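Proteophosphoglycan (Silicibacter pomeroyi DSS-3, PDB 2RE3) is of unknown function but belongs to the DUF1285 family, and is possibly involved in signal transduction. Local coordinates at residues 35-46 / 81-92. Numbering follows the deposited sequence.
Sequences PPFNGDIDMRIA and VTPVEKVGIRVD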
# COMPACT_ATOMS: atom_id res chain seq x y z
N PRO A 35 17.16 0.99 15.14
CA PRO A 35 18.37 0.20 15.14
C PRO A 35 19.33 0.71 14.08
O PRO A 35 18.92 1.45 13.19
CB PRO A 35 17.88 -1.19 14.77
CG PRO A 35 16.69 -0.90 13.88
CD PRO A 35 16.02 0.24 14.57
N PRO A 36 20.59 0.32 14.15
CA PRO A 36 21.50 0.86 13.14
C PRO A 36 21.25 0.14 11.83
O PRO A 36 20.79 -0.99 11.83
CB PRO A 36 22.89 0.57 13.71
CG PRO A 36 22.69 -0.60 14.64
CD PRO A 36 21.25 -0.64 15.06
N PHE A 37 21.49 0.84 10.73
CA PHE A 37 21.26 0.35 9.38
C PHE A 37 22.24 -0.76 9.03
O PHE A 37 23.43 -0.52 9.01
CB PHE A 37 21.48 1.54 8.45
CG PHE A 37 21.38 1.23 6.99
CD1 PHE A 37 20.20 0.73 6.43
CD2 PHE A 37 22.44 1.51 6.14
CE1 PHE A 37 20.10 0.47 5.08
CE2 PHE A 37 22.34 1.27 4.78
CZ PHE A 37 21.19 0.75 4.25
N ASN A 38 21.78 -1.96 8.75
CA ASN A 38 22.70 -3.03 8.32
C ASN A 38 22.84 -3.28 6.82
O ASN A 38 23.33 -4.33 6.43
CB ASN A 38 22.32 -4.36 8.97
CG ASN A 38 22.24 -4.25 10.46
OD1 ASN A 38 21.31 -3.65 11.00
ND2 ASN A 38 23.23 -4.83 11.14
N GLY A 39 22.43 -2.35 5.98
CA GLY A 39 22.61 -2.51 4.54
C GLY A 39 21.31 -2.78 3.81
O GLY A 39 20.24 -2.98 4.41
N ASP A 40 21.39 -2.74 2.49
CA ASP A 40 20.27 -3.11 1.66
C ASP A 40 20.33 -4.59 1.35
O ASP A 40 21.42 -5.15 1.15
CB ASP A 40 20.32 -2.31 0.39
CG ASP A 40 20.20 -0.82 0.64
OD1 ASP A 40 19.13 -0.37 1.14
OD2 ASP A 40 21.18 -0.10 0.33
N ILE A 41 19.18 -5.25 1.34
CA ILE A 41 19.12 -6.64 0.90
C ILE A 41 18.56 -6.66 -0.50
O ILE A 41 17.98 -5.69 -0.95
CB ILE A 41 18.30 -7.55 1.85
CG1 ILE A 41 16.89 -6.98 2.09
CG2 ILE A 41 19.04 -7.75 3.19
CD1 ILE A 41 16.06 -7.89 2.96
N ASP A 42 18.75 -7.76 -1.20
CA ASP A 42 18.27 -7.84 -2.57
C ASP A 42 16.78 -8.25 -2.54
O ASP A 42 16.38 -9.38 -2.90
CB ASP A 42 19.15 -8.80 -3.38
CG ASP A 42 18.99 -8.63 -4.88
OD1 ASP A 42 17.94 -8.11 -5.33
OD2 ASP A 42 19.94 -9.02 -5.61
N MSE A 43 15.98 -7.31 -2.11
CA MSE A 43 14.56 -7.50 -2.03
C MSE A 43 13.86 -6.35 -2.75
O MSE A 43 14.21 -5.19 -2.56
CB MSE A 43 14.11 -7.57 -0.55
CG MSE A 43 12.68 -8.09 -0.33
SE MSE A 43 12.54 -10.02 -0.62
CE MSE A 43 12.76 -10.58 1.20
N ARG A 44 12.85 -6.70 -3.54
CA ARG A 44 12.10 -5.74 -4.33
C ARG A 44 10.64 -6.12 -4.27
O ARG A 44 10.33 -7.27 -4.56
CB ARG A 44 12.57 -5.78 -5.76
CG ARG A 44 11.73 -4.98 -6.72
CD ARG A 44 12.46 -4.78 -8.06
NE ARG A 44 12.55 -6.03 -8.79
CZ ARG A 44 11.58 -6.53 -9.56
NH1 ARG A 44 10.46 -5.87 -9.74
NH2 ARG A 44 11.75 -7.69 -10.17
N ILE A 45 9.78 -5.19 -3.89
CA ILE A 45 8.33 -5.35 -3.98
C ILE A 45 7.87 -4.80 -5.31
O ILE A 45 7.85 -3.57 -5.53
CB ILE A 45 7.59 -4.60 -2.86
CG1 ILE A 45 8.15 -5.02 -1.48
CG2 ILE A 45 6.09 -4.87 -2.94
CD1 ILE A 45 7.53 -4.31 -0.30
N ALA A 46 7.52 -5.69 -6.23
CA ALA A 46 7.05 -5.24 -7.55
C ALA A 46 5.72 -4.48 -7.42
O ALA A 46 5.01 -4.62 -6.44
CB ALA A 46 6.90 -6.41 -8.53
N VAL A 81 12.36 -3.45 9.60
CA VAL A 81 12.93 -3.00 10.85
C VAL A 81 12.43 -3.86 12.00
O VAL A 81 11.24 -4.06 12.16
CB VAL A 81 12.54 -1.54 11.09
CG1 VAL A 81 13.14 -1.01 12.40
CG2 VAL A 81 12.99 -0.71 9.89
N THR A 82 13.37 -4.37 12.78
CA THR A 82 13.09 -5.01 14.05
C THR A 82 13.77 -4.12 15.12
O THR A 82 14.46 -3.17 14.78
CB THR A 82 13.73 -6.42 14.09
OG1 THR A 82 15.15 -6.29 13.95
CG2 THR A 82 13.18 -7.32 13.00
N PRO A 83 13.61 -4.46 16.40
CA PRO A 83 14.32 -3.70 17.44
C PRO A 83 15.85 -3.73 17.33
O PRO A 83 16.51 -2.85 17.87
CB PRO A 83 13.91 -4.40 18.75
CG PRO A 83 12.65 -5.13 18.43
CD PRO A 83 12.76 -5.52 16.96
N VAL A 84 16.42 -4.73 16.65
CA VAL A 84 17.87 -4.84 16.60
C VAL A 84 18.48 -4.55 15.23
O VAL A 84 19.67 -4.16 15.15
CB VAL A 84 18.38 -6.20 17.18
CG1 VAL A 84 18.11 -6.22 18.67
CG2 VAL A 84 17.73 -7.42 16.48
N GLU A 85 17.68 -4.66 14.18
CA GLU A 85 18.19 -4.58 12.82
C GLU A 85 17.27 -3.79 11.90
O GLU A 85 16.06 -3.84 12.05
CB GLU A 85 18.33 -6.00 12.27
CG GLU A 85 18.94 -6.06 10.89
CD GLU A 85 19.51 -7.43 10.52
OE1 GLU A 85 18.81 -8.46 10.71
OE2 GLU A 85 20.65 -7.47 10.00
N LYS A 86 17.86 -3.07 10.95
CA LYS A 86 17.14 -2.37 9.88
C LYS A 86 17.82 -2.63 8.52
O LYS A 86 19.00 -2.30 8.35
CB LYS A 86 17.13 -0.87 10.14
CG LYS A 86 16.98 0.00 8.90
CD LYS A 86 16.45 1.42 9.19
CE LYS A 86 17.56 2.45 9.47
NZ LYS A 86 17.04 3.87 9.40
N VAL A 87 17.07 -3.15 7.54
CA VAL A 87 17.58 -3.34 6.21
C VAL A 87 16.75 -2.63 5.17
O VAL A 87 15.52 -2.56 5.25
CB VAL A 87 17.69 -4.82 5.86
CG1 VAL A 87 18.76 -5.48 6.71
CG2 VAL A 87 16.35 -5.53 6.01
N GLY A 88 17.43 -2.12 4.15
CA GLY A 88 16.76 -1.44 3.05
C GLY A 88 16.19 -2.38 1.99
O GLY A 88 16.86 -3.33 1.60
N ILE A 89 14.95 -2.13 1.54
CA ILE A 89 14.40 -2.82 0.38
C ILE A 89 14.02 -1.84 -0.72
O ILE A 89 13.95 -0.65 -0.49
CB ILE A 89 13.19 -3.74 0.72
CG1 ILE A 89 11.99 -2.94 1.16
CG2 ILE A 89 13.54 -4.69 1.82
CD1 ILE A 89 10.76 -3.76 1.11
N ARG A 90 13.80 -2.37 -1.91
CA ARG A 90 13.45 -1.61 -3.08
C ARG A 90 11.97 -1.76 -3.26
O ARG A 90 11.46 -2.86 -3.18
CB ARG A 90 14.14 -2.20 -4.31
CG ARG A 90 15.34 -1.42 -4.82
CD ARG A 90 15.89 -2.05 -6.13
NE ARG A 90 16.55 -3.30 -5.78
CZ ARG A 90 16.56 -4.41 -6.51
NH1 ARG A 90 15.97 -4.47 -7.70
NH2 ARG A 90 17.18 -5.48 -6.04
N VAL A 91 11.27 -0.66 -3.52
CA VAL A 91 9.85 -0.75 -3.80
C VAL A 91 9.60 -0.01 -5.10
O VAL A 91 9.91 1.17 -5.21
CB VAL A 91 8.99 -0.16 -2.67
CG1 VAL A 91 7.53 -0.27 -3.04
CG2 VAL A 91 9.29 -0.87 -1.34
N ASP A 92 9.07 -0.71 -6.08
CA ASP A 92 8.95 -0.17 -7.41
C ASP A 92 7.97 0.95 -7.38
O ASP A 92 8.25 2.00 -7.92
CB ASP A 92 8.51 -1.23 -8.41
CG ASP A 92 9.65 -2.13 -8.83
OD1 ASP A 92 10.81 -1.82 -8.48
OD2 ASP A 92 9.38 -3.16 -9.49
O HOH W 1 17.02 3.24 12.40
O HOH W 2 17.01 -0.31 -0.23
O HOH W 3 17.38 -2.84 -1.33
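R90 lies alongside D42, pointing the same way, and its NH2 makes a salt bridge of 2.8 Å with D42 OD1, the carboxylate and guanidinium planes 53° apart; CB of R44 lies over one guanidinium face, toward its rim. R90, P35 and K86 give up the most surface where strand 37-45 runs parallel to strand 86-91, the central pair of a six-stranded mixed sheet. This pair joins the sheet's two halves in the order 3-2-1-6-5-4, which recurs in the sheet centred on strands 96-104 and 151-155, in keeping with a fold of repeated motifs. R44, with CG anti to the backbone N (chi1 171°) and the chain bent at chi3, sends NH1 to D92 OD2 at 2.9 Å; the oxygen is met on its syn side, close to the guanidinium plane, and F52 adds a cation-pi contact. R44 NE lies 3.9 Å from R90 NH1. With an alanine here, the D92 carboxylate would probably lose its charge partner, and F52 its cation-pi contact. At the other end P35 fits against the turn before strand 86-91, its CG 3.3 Å from T82 O and its CD against V81 CG1. K86 crosses F37 at about a right angle, CG to CD1 4.1 Å, and carries NZ to a salt bridge with E74. Between these ends, I41 N bonds to G88 O (3.0 Å), and D40 OD1 comes within 3.2 Å of G88 CA. A beta bulge shifts the register by two residues between D40 and R44; beyond it R90 N reaches M43 O and I45 N reaches R90 O. I89 packs against I41, M43 and I45, its CD1 3.6 Å from I45 CD1. The chemistry is thus divided: backbone bonds set the parallel pairing, I41, M43, I45 and I89, with V87 and V91, make the apolar packing, and D42 with R90 and D92 with R44 probably offset the closeness of the two guanidinium groups.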